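Local coordinates for protein starch synthase I (Hordeum vulgare, PDB 4HLN) that is a plant starch synthase of the glycosyltransferase class, folded as two Rossmann-like domains with a glycan bound to one of them, at residues 149-159 and 611-622; 179-187 and 197-205. All blocks are in the same frame, centred on the assembly; numbering follows the deposited sequence.

Interaction 1: residues 149-159 and 611-622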
loop_
_atom_site.group_PDB
_atom_site.type_symbol
_atom_site.label_atom_id
_atom_site.label_comp_id
_atom_site.label_asym_id
_atom_site.label_seq_id
_atom_site.Cartn_x
_atom_site.Cartn_y
_atom_site.Cartn_z
ATOM N N SER A 149 9.041 -3.392 -2.726
ATOM C CA SER A 149 9.897 -3.935 -3.756
ATOM C C SER A 149 9.745 -3.170 -5.082
ATOM O O SER A 149 10.434 -3.475 -6.066
ATOM C CB SER A 149 9.617 -5.435 -3.945
ATOM O OG SER A 149 8.671 -5.906 -3.000
ATOM N N LEU A 150 8.865 -2.170 -5.109
ATOM C CA LEU A 150 8.602 -1.460 -6.365
ATOM C C LEU A 150 9.879 -0.937 -7.023
ATOM O O LEU A 150 10.117 -1.200 -8.195
ATOM C CB LEU A 150 7.566 -0.341 -6.212
ATOM C CG LEU A 150 7.268 0.335 -7.552
ATOM C CD1 LEU A 150 6.742 -0.677 -8.553
ATOM C CD2 LEU A 150 6.301 1.516 -7.421
ATOM N N PRO A 151 10.705 -0.205 -6.266
ATOM C CA PRO A 151 11.997 0.257 -6.794
ATOM C C PRO A 151 12.837 -0.870 -7.410
ATOM O O PRO A 151 13.305 -0.742 -8.548
ATOM C CB PRO A 151 12.690 0.827 -5.558
ATOM C CG PRO A 151 11.547 1.339 -4.710
ATOM C CD PRO A 151 10.408 0.367 -4.937
ATOM N N ILE A 152 13.021 -1.959 -6.673
ATOM C CA ILE A 152 13.826 -3.081 -7.164
ATOM C C ILE A 152 13.249 -3.669 -8.470
ATOM O O ILE A 152 13.998 -4.133 -9.340
ATOM C CB ILE A 152 14.022 -4.178 -6.075
ATOM C CG1 ILE A 152 14.724 -3.605 -4.845
ATOM C CG2 ILE A 152 14.847 -5.289 -6.578
ATOM C CD1 ILE A 152 13.762 -2.844 -3.900
ATOM N N ALA A 153 11.926 -3.609 -8.615
ATOM C CA ALA A 153 11.235 -4.204 -9.759
ATOM C C ALA A 153 11.403 -3.336 -10.987
ATOM O O ALA A 153 11.675 -3.828 -12.082
ATOM C CB ALA A 153 9.750 -4.384 -9.458
ATOM N N LEU A 154 11.198 -2.039 -10.791
ATOM C CA LEU A 154 11.450 -1.055 -11.824
ATOM C C LEU A 154 12.899 -1.115 -12.292
ATOM O O LEU A 154 13.162 -1.113 -13.486
ATOM C CB LEU A 154 11.131 0.326 -11.297
ATOM C CG LEU A 154 9.639 0.645 -11.215
ATOM C CD1 LEU A 154 9.435 1.966 -10.515
ATOM C CD2 LEU A 154 8.973 0.672 -12.584
ATOM N N ALA A 155 13.837 -1.185 -11.353
ATOM C CA ALA A 155 15.246 -1.248 -11.720
ATOM C C ALA A 155 15.501 -2.448 -12.614
ATOM O O ALA A 155 16.324 -2.401 -13.517
ATOM C CB ALA A 155 16.127 -1.309 -10.480
ATOM N N ALA A 156 14.772 -3.523 -12.354
ATOM C CA ALA A 156 14.975 -4.788 -13.045
ATOM C C ALA A 156 14.450 -4.722 -14.468
ATOM O O ALA A 156 14.805 -5.542 -15.314
ATOM C CB ALA A 156 14.270 -5.898 -12.285
ATOM N N ARG A 157 13.578 -3.752 -14.720
ATOM C CA ARG A 157 13.027 -3.548 -16.048
ATOM C C ARG A 157 13.845 -2.522 -16.836
ATOM O O ARG A 157 13.404 -2.063 -17.887
ATOM C CB ARG A 157 11.576 -3.074 -15.968
ATOM C CG ARG A 157 10.624 -4.003 -15.241
ATOM C CD ARG A 157 9.177 -3.547 -15.445
ATOM N NE ARG A 157 8.414 -4.563 -16.157
ATOM C CZ ARG A 157 7.651 -4.321 -17.216
ATOM N NH1 ARG A 157 7.539 -3.087 -17.669
ATOM N NH2 ARG A 157 6.991 -5.312 -17.814
ATOM N N GLY A 158 15.016 -2.149 -16.316
ATOM C CA GLY A 158 15.940 -1.287 -17.039
ATOM C C GLY A 158 15.863 0.204 -16.737
ATOM O O GLY A 158 16.544 1.008 -17.369
ATOM N N HIS A 159 15.037 0.588 -15.772
ATOM C CA HIS A 159 15.001 1.980 -15.337
ATOM C C HIS A 159 16.206 2.296 -14.474
ATOM O O HIS A 159 16.727 1.431 -13.776
ATOM C CB HIS A 159 13.724 2.284 -14.561
ATOM C CG HIS A 159 12.474 1.946 -15.309
ATOM N ND1 HIS A 159 11.973 2.741 -16.316
ATOM C CD2 HIS A 159 11.629 0.890 -15.204
ATOM C CE1 HIS A 159 10.874 2.191 -16.800
ATOM N NE2 HIS A 159 10.642 1.068 -16.142
ATOM N N TRP A 611 5.166 -8.375 -9.562
ATOM C CA TRP A 611 5.655 -7.018 -9.532
ATOM C C TRP A 611 5.888 -6.446 -10.925
ATOM O O TRP A 611 5.771 -5.242 -11.129
ATOM C CB TRP A 611 6.920 -6.951 -8.687
ATOM C CG TRP A 611 6.591 -6.968 -7.237
ATOM C CD1 TRP A 611 6.700 -8.022 -6.384
ATOM C CD2 TRP A 611 6.056 -5.880 -6.469
ATOM N NE1 TRP A 611 6.295 -7.653 -5.127
ATOM C CE2 TRP A 611 5.883 -6.348 -5.153
ATOM C CE3 TRP A 611 5.722 -4.551 -6.767
ATOM C CZ2 TRP A 611 5.385 -5.542 -4.130
ATOM C CZ3 TRP A 611 5.225 -3.752 -5.756
ATOM C CH2 TRP A 611 5.063 -4.251 -4.448
ATOM N N ASP A 612 6.217 -7.298 -11.888
ATOM C CA ASP A 612 6.361 -6.823 -13.258
ATOM C C ASP A 612 5.062 -6.206 -13.716
ATOM O O ASP A 612 5.046 -5.129 -14.320
ATOM C CB ASP A 612 6.760 -7.949 -14.212
ATOM C CG ASP A 612 8.250 -7.994 -14.459
ATOM O OD1 ASP A 612 8.891 -6.914 -14.456
ATOM O OD2 ASP A 612 8.781 -9.112 -14.648
ATOM N N HIS A 613 3.968 -6.897 -13.432
ATOM C CA HIS A 613 2.680 -6.413 -13.857
ATOM C C HIS A 613 2.418 -5.100 -13.135
ATOM O O HIS A 613 1.926 -4.137 -13.723
ATOM C CB HIS A 613 1.601 -7.434 -13.541
ATOM C CG HIS A 613 0.245 -7.035 -14.023
ATOM N ND1 HIS A 613 -0.633 -6.308 -13.247
ATOM C CD2 HIS A 613 -0.380 -7.251 -15.205
ATOM C CE1 HIS A 613 -1.747 -6.100 -13.928
ATOM N NE2 HIS A 613 -1.620 -6.663 -15.116
ATOM N N ALA A 614 2.773 -5.064 -11.856
ATOM C CA ALA A 614 2.578 -3.869 -11.061
ATOM C C ALA A 614 3.399 -2.700 -11.606
ATOM O O ALA A 614 2.882 -1.592 -11.765
ATOM C CB ALA A 614 2.933 -4.148 -9.611
ATOM N N ALA A 615 4.679 -2.943 -11.887
ATOM C CA ALA A 615 5.565 -1.890 -12.384
ATOM C C ALA A 615 5.100 -1.377 -13.747
ATOM O O ALA A 615 5.226 -0.195 -14.056
ATOM C CB ALA A 615 6.985 -2.379 -12.460
ATOM N N GLU A 616 4.552 -2.277 -14.552
ATOM C CA GLU A 616 3.964 -1.910 -15.825
ATOM C C GLU A 616 2.900 -0.820 -15.617
ATOM O O GLU A 616 2.877 0.183 -16.340
ATOM C CB GLU A 616 3.340 -3.152 -16.439
ATOM C CG GLU A 616 3.205 -3.143 -17.922
ATOM C CD GLU A 616 2.962 -4.548 -18.452
ATOM O OE1 GLU A 616 2.941 -5.500 -17.633
ATOM O OE2 GLU A 616 2.799 -4.702 -19.681
ATOM N N GLN A 617 2.035 -1.011 -14.619
ATOM C CA GLN A 617 0.987 -0.040 -14.307
ATOM C C GLN A 617 1.588 1.328 -13.961
ATOM O O GLN A 617 1.222 2.356 -14.539
ATOM C CB GLN A 617 0.143 -0.516 -13.132
ATOM C CG GLN A 617 -0.236 -1.967 -13.174
ATOM C CD GLN A 617 -1.130 -2.272 -14.333
ATOM O OE1 GLN A 617 -2.261 -1.796 -14.390
ATOM N NE2 GLN A 617 -0.632 -3.067 -15.278
ATOM N N TYR A 618 2.507 1.348 -13.006
ATOM C CA TYR A 618 3.132 2.605 -12.641
ATOM C C TYR A 618 3.786 3.245 -13.861
ATOM O O TYR A 618 3.807 4.469 -13.993
ATOM C CB TYR A 618 4.135 2.406 -11.500
ATOM C CG TYR A 618 3.464 2.128 -10.173
ATOM C CD1 TYR A 618 3.060 3.172 -9.345
ATOM C CD2 TYR A 618 3.217 0.828 -9.756
ATOM C CE1 TYR A 618 2.430 2.930 -8.136
ATOM C CE2 TYR A 618 2.588 0.574 -8.548
ATOM C CZ TYR A 618 2.195 1.631 -7.739
ATOM O OH TYR A 618 1.570 1.388 -6.528
ATOM N N GLU A 619 4.312 2.413 -14.756
ATOM C CA GLU A 619 5.002 2.921 -15.935
ATOM C C GLU A 619 4.035 3.706 -16.809
ATOM O O GLU A 619 4.362 4.778 -17.311
ATOM C CB GLU A 619 5.604 1.774 -16.725
ATOM C CG GLU A 619 6.953 1.296 -16.225
ATOM C CD GLU A 619 7.341 -0.039 -16.845
ATOM O OE1 GLU A 619 6.628 -0.490 -17.775
ATOM O OE2 GLU A 619 8.342 -0.643 -16.395
ATOM N N GLN A 620 2.838 3.156 -16.975
ATOM C CA GLN A 620 1.771 3.819 -17.700
ATOM C C GLN A 620 1.523 5.192 -17.086
ATOM O O GLN A 620 1.548 6.224 -17.763
ATOM C CB GLN A 620 0.506 2.957 -17.623
ATOM C CG GLN A 620 -0.731 3.590 -18.222
ATOM C CD GLN A 620 -0.630 3.755 -19.735
ATOM O OE1 GLN A 620 -1.237 2.990 -20.491
ATOM N NE2 GLN A 620 0.140 4.756 -20.183
ATOM N N ILE A 621 1.308 5.188 -15.780
ATOM C CA ILE A 621 1.064 6.404 -15.038
ATOM C C ILE A 621 2.119 7.461 -15.324
ATOM O O ILE A 621 1.779 8.584 -15.680
ATOM C CB ILE A 621 0.948 6.090 -13.531
ATOM C CG1 ILE A 621 -0.377 5.378 -13.267
ATOM C CG2 ILE A 621 1.060 7.348 -12.676
ATOM C CD1 ILE A 621 -0.467 4.788 -11.889
ATOM N N PHE A 622 3.391 7.101 -15.190
ATOM C CA PHE A 622 4.485 8.041 -15.467
ATOM C C PHE A 622 4.431 8.583 -16.868
ATOM O O PHE A 622 4.808 9.721 -17.101
ATOM C CB PHE A 622 5.852 7.395 -15.263
ATOM C CG PHE A 622 6.035 6.802 -13.904
ATOM C CD1 PHE A 622 5.291 7.264 -12.829
ATOM C CD2 PHE A 622 6.934 5.774 -13.700
ATOM C CE1 PHE A 622 5.445 6.715 -11.573
ATOM C CE2 PHE A 622 7.091 5.214 -12.450
ATOM C CZ PHE A 622 6.349 5.684 -11.382
#

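Interaction 2: residues 179-187 and 197-205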
loop_
_atom_site.group_PDB
_atom_site.type_symbol
_atom_site.label_atom_id
_atom_site.label_comp_id
_atom_site.label_asym_id
_atom_site.label_seq_id
_atom_site.Cartn_x
_atom_site.Cartn_y
_atom_site.Cartn_z
ATOM N N LYS A 179 27.649 -0.618 4.476
ATOM C CA LYS A 179 27.985 -0.550 3.056
ATOM C C LYS A 179 27.485 0.709 2.329
ATOM O O LYS A 179 27.632 0.832 1.122
ATOM C CB LYS A 179 27.536 -1.818 2.327
ATOM C CG LYS A 179 28.186 -3.086 2.846
ATOM C CD LYS A 179 28.590 -4.001 1.698
ATOM C CE LYS A 179 29.463 -5.152 2.186
ATOM N NZ LYS A 179 30.102 -5.902 1.067
ATOM N N ALA A 180 26.905 1.646 3.063
ATOM C CA ALA A 180 26.500 2.910 2.477
ATOM C C ALA A 180 27.614 3.920 2.689
ATOM O O ALA A 180 27.702 4.530 3.756
ATOM C CB ALA A 180 25.235 3.405 3.129
ATOM N N LEU A 181 28.448 4.115 1.668
ATOM C CA LEU A 181 29.616 4.986 1.785
ATOM C C LEU A 181 29.348 6.472 1.529
ATOM O O LEU A 181 28.456 6.833 0.755
ATOM C CB LEU A 181 30.713 4.503 0.860
ATOM C CG LEU A 181 31.011 3.017 1.006
ATOM C CD1 LEU A 181 32.188 2.659 0.128
ATOM C CD2 LEU A 181 31.270 2.629 2.471
ATOM N N TYR A 182 30.137 7.321 2.193
ATOM C CA TYR A 182 30.040 8.762 2.040
ATOM C C TYR A 182 30.429 9.148 0.618
ATOM O O TYR A 182 31.424 8.668 0.109
ATOM C CB TYR A 182 30.948 9.460 3.045
ATOM C CG TYR A 182 31.051 10.958 2.862
ATOM C CD1 TYR A 182 29.912 11.760 2.866
ATOM C CD2 TYR A 182 32.289 11.573 2.710
ATOM C CE1 TYR A 182 29.997 13.130 2.707
ATOM C CE2 TYR A 182 32.386 12.941 2.562
ATOM C CZ TYR A 182 31.239 13.715 2.551
ATOM O OH TYR A 182 31.344 15.078 2.393
ATOM N N THR A 183 29.638 10.012 -0.013
ATOM C CA THR A 183 29.822 10.350 -1.416
ATOM C C THR A 183 30.774 11.518 -1.593
ATOM O O THR A 183 31.156 11.836 -2.707
ATOM C CB THR A 183 28.492 10.782 -2.073
ATOM O OG1 THR A 183 27.994 11.965 -1.425
ATOM C CG2 THR A 183 27.459 9.664 -1.997
ATOM N N GLY A 184 31.141 12.184 -0.507
ATOM C CA GLY A 184 31.919 13.396 -0.648
ATOM C C GLY A 184 31.070 14.625 -0.950
ATOM O O GLY A 184 31.599 15.717 -1.117
ATOM N N LYS A 185 29.751 14.466 -1.006
ATOM C CA LYS A 185 28.883 15.587 -1.343
ATOM C C LYS A 185 28.040 16.061 -0.172
ATOM O O LYS A 185 27.459 15.259 0.566
ATOM C CB LYS A 185 27.990 15.202 -2.505
ATOM C CG LYS A 185 28.759 14.972 -3.776
ATOM C CD LYS A 185 29.211 16.286 -4.382
ATOM C CE LYS A 185 30.161 16.047 -5.542
ATOM N NZ LYS A 185 30.333 17.282 -6.355
ATOM N N HIS A 186 27.986 17.371 0.008
ATOM C CA HIS A 186 27.124 17.954 1.024
ATOM C C HIS A 186 26.327 19.109 0.417
ATOM O O HIS A 186 26.734 19.683 -0.590
ATOM C CB HIS A 186 27.972 18.489 2.163
ATOM C CG HIS A 186 28.624 19.803 1.860
ATOM N ND1 HIS A 186 29.876 19.901 1.287
ATOM C CD2 HIS A 186 28.195 21.075 2.047
ATOM C CE1 HIS A 186 30.190 21.176 1.140
ATOM N NE2 HIS A 186 29.188 21.910 1.591
ATOM N N ILE A 187 25.189 19.452 1.009
ATOM C CA ILE A 187 24.552 20.716 0.653
ATOM C C ILE A 187 24.194 21.499 1.888
ATOM O O ILE A 187 24.094 20.938 2.991
ATOM C CB ILE A 187 23.301 20.540 -0.207
ATOM C CG1 ILE A 187 22.214 19.816 0.578
ATOM C CG2 ILE A 187 23.642 19.792 -1.500
ATOM C CD1 ILE A 187 20.965 19.535 -0.236
ATOM N N GLU A 197 23.268 21.811 7.165
ATOM C CA GLU A 197 23.974 20.988 6.205
ATOM C C GLU A 197 23.577 19.540 6.332
ATOM O O GLU A 197 23.475 19.014 7.443
ATOM C CB GLU A 197 25.473 21.103 6.402
ATOM C CG GLU A 197 26.252 20.212 5.473
ATOM C CD GLU A 197 27.741 20.354 5.666
ATOM O OE1 GLU A 197 28.214 21.514 5.751
ATOM O OE2 GLU A 197 28.429 19.312 5.749
ATOM N N VAL A 198 23.354 18.908 5.185
ATOM C CA VAL A 198 23.196 17.467 5.105
ATOM C C VAL A 198 24.308 16.911 4.208
ATOM O O VAL A 198 24.897 17.645 3.405
ATOM C CB VAL A 198 21.806 17.074 4.544
ATOM C CG1 VAL A 198 20.698 17.674 5.405
ATOM C CG2 VAL A 198 21.655 17.561 3.120
ATOM N N THR A 199 24.612 15.623 4.359
ATOM C CA THR A 199 25.579 14.975 3.487
ATOM C C THR A 199 24.944 13.727 2.887
ATOM O O THR A 199 23.894 13.285 3.335
ATOM C CB THR A 199 26.888 14.622 4.217
ATOM O OG1 THR A 199 26.603 13.715 5.284
ATOM C CG2 THR A 199 27.547 15.881 4.786
ATOM N N PHE A 200 25.566 13.171 1.858
ATOM C CA PHE A 200 24.963 12.054 1.161
ATOM C C PHE A 200 25.840 10.829 1.246
ATOM O O PHE A 200 27.044 10.888 0.966
ATOM C CB PHE A 200 24.734 12.395 -0.313
ATOM C CG PHE A 200 23.785 13.530 -0.537
ATOM C CD1 PHE A 200 22.454 13.288 -0.859
ATOM C CD2 PHE A 200 24.221 14.843 -0.446
ATOM C CE1 PHE A 200 21.573 14.331 -1.081
ATOM C CE2 PHE A 200 23.341 15.901 -0.664
ATOM C CZ PHE A 200 22.016 15.642 -0.982
ATOM N N PHE A 201 25.217 9.719 1.629
ATOM C CA PHE A 201 25.857 8.416 1.622
ATOM C C PHE A 201 25.159 7.597 0.564
ATOM O O PHE A 201 24.022 7.892 0.211
ATOM C CB PHE A 201 25.770 7.769 3.004
ATOM C CG PHE A 201 26.633 8.447 4.023
ATOM C CD1 PHE A 201 26.343 9.739 4.444
ATOM C CD2 PHE A 201 27.758 7.814 4.533
ATOM C CE1 PHE A 201 27.154 10.391 5.373
ATOM C CE2 PHE A 201 28.582 8.454 5.458
ATOM C CZ PHE A 201 28.279 9.751 5.878
ATOM N N HIS A 202 25.835 6.595 0.022
ATOM C CA HIS A 202 25.260 5.890 -1.113
ATOM C C HIS A 202 25.627 4.429 -1.182
ATOM O O HIS A 202 26.739 4.044 -0.876
ATOM C CB HIS A 202 25.646 6.565 -2.440
ATOM C CG HIS A 202 25.407 5.700 -3.638
ATOM N ND1 HIS A 202 26.432 5.114 -4.350
ATOM C CD2 HIS A 202 24.257 5.282 -4.222
ATOM C CE1 HIS A 202 25.923 4.385 -5.330
ATOM N NE2 HIS A 202 24.608 4.471 -5.277
ATOM N N GLU A 203 24.673 3.613 -1.600
ATOM C CA GLU A 203 24.984 2.241 -1.918
ATOM C C GLU A 203 24.230 1.757 -3.156
ATOM O O GLU A 203 23.034 2.032 -3.350
ATOM C CB GLU A 203 24.728 1.322 -0.725
ATOM C CG GLU A 203 25.120 -0.126 -1.016
ATOM C CD GLU A 203 24.625 -1.132 0.019
ATOM O OE1 GLU A 203 24.048 -0.714 1.053
ATOM O OE2 GLU A 203 24.818 -2.349 -0.214
ATOM N N TYR A 204 24.960 1.045 -4.002
ATOM C CA TYR A 204 24.366 0.413 -5.157
ATOM C C TYR A 204 24.101 -1.048 -4.790
ATOM O O TYR A 204 25.011 -1.769 -4.406
ATOM C CB TYR A 204 25.295 0.563 -6.374
ATOM C CG TYR A 204 24.636 0.229 -7.693
ATOM C CD1 TYR A 204 23.466 0.879 -8.100
ATOM C CD2 TYR A 204 25.178 -0.744 -8.535
ATOM C CE1 TYR A 204 22.857 0.561 -9.313
ATOM C CE2 TYR A 204 24.575 -1.065 -9.747
ATOM C CZ TYR A 204 23.421 -0.412 -10.130
ATOM O OH TYR A 204 22.830 -0.737 -11.327
ATOM N N ARG A 205 22.843 -1.465 -4.873
ATOM C CA ARG A 205 22.433 -2.807 -4.450
ATOM C C ARG A 205 21.120 -3.137 -5.163
ATOM O O ARG A 205 20.188 -2.333 -5.167
ATOM C CB ARG A 205 22.256 -2.861 -2.922
ATOM C CG ARG A 205 22.118 -4.270 -2.313
ATOM C CD ARG A 205 21.226 -4.300 -1.050
ATOM N NE ARG A 205 19.818 -4.033 -1.389
ATOM C CZ ARG A 205 18.806 -3.932 -0.522
ATOM N NH1 ARG A 205 18.999 -4.072 0.789
ATOM N NH2 ARG A 205 17.586 -3.692 -0.982
#

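Interaction 1: residues 149-159 and 611-622
L150 and L154 of helix 150-156 push their ends against helix 611-622, and the two helices pass almost at a right angle (84°), their axes coming within 9.3 Å. The tight part is apolar. The CD2 branch of L150 sits over the centre of the Y618 ring, a CH-pi contact with CD2 3.8 Å from the ring centroid, while Y618 OH is bonded to the backbone N of V393. L150 gets there with CG anti to its backbone N (chi1 -177°). L154 CD2 meets A615 CB at 3.6 Å, and its other methyl points at the edge of the F622 ring. S149 CB lies over the W611 face, 4.2 Å from the five-membered ring's centroid (CH-pi), and A153 CB packs on W611 CB.

Beside this layer R157 makes salt bridges to D612 and E619. NE donates to D612 OD1 at 2.9 Å, from above the carboxylate plane; NH1 faces both E619 oxygens, OE1 at 2.8 Å and OE2 at 2.9 Å, its hydrogen bond going to OE2 on the syn side. H159 NE2 makes a nearly straight bond to the same OE2, so two donors grip one oxygen and probably hold E619 anionic.

Towards solvent things are looser: E616 OE1 lies 4.1 Å from R157 NH2, well out of the guanidinium plane, a matter of charge alone. A C-terminal helix returning to lie on the N-terminal domain is characteristic of GT-B glycosyltransferases.

Interaction 2: residues 179-187 and 197-205
Y182 and F201 stand opposite each other as a non-hydrogen-bonded pair, the rings oblique, planes 49° apart and centroids 5.4 Å. What lies over the F201 ring is Y182's backbone, its CA 3.9 Å from the F201 centroid in a CH-pi contact. CB of Y182 leans on CE2 of the same ring. Beyond it, the Y182 ring runs across T199 at about a right angle, CE1 near T199 CB. On this face too, the H186 imidazole lies obliquely beside the E197 carboxylate, the planes 32° apart.

The two segments belong to the two arms of an antiparallel beta hairpin at the edge of the large mixed sheet, with a beta bulge between Y182 and H186 where the register slips by two. G184 marks the corner, and just before it T183 bonds F200 O twice. Its hydroxyl donates to F200 O (OG1 to O 2.8 Å) from above the carbonyl plane, while T183 N reaches F200 O in that plane at 2.9 Å. Chi1 of 62° sets OG1 between the backbone N and carbonyl carbon, where it also accepts from K185 N (3.1 Å), an ST turn.

On the other face, I187 and V198 lie side by side, pointing the same way, with I187 CG1 3.4 Å from V198 CG2. I187 then crosses F200, CG2 coming to the ring's edge at CE2, 4.0 Å away. Helix 235-252 covers this side, A245 touching both V198 and F200.

In the fold
From the N terminus, the chain lays down strand 126-130, then helix 150-156, the first half of interaction 1, and strand 160-166. Interaction 2 follows as a short local loop: strand 181-190 is an outermost strand of the nine-strand sheet, and 195-205 joins it to strand 208-214. After finishing this domain, the chain builds the parallel six-strand sheet of the second domain and the glycan-binding region near residues 556-596. Helix 611-627 then returns to the first domain, closing interaction 1 across 452 residues, so interaction 2 is nested within that long loop and nothing crosses. Interaction 1 ties the chain's end to the first domain; interaction 2, its centre 25 Å away, forms that domain's sheet edge.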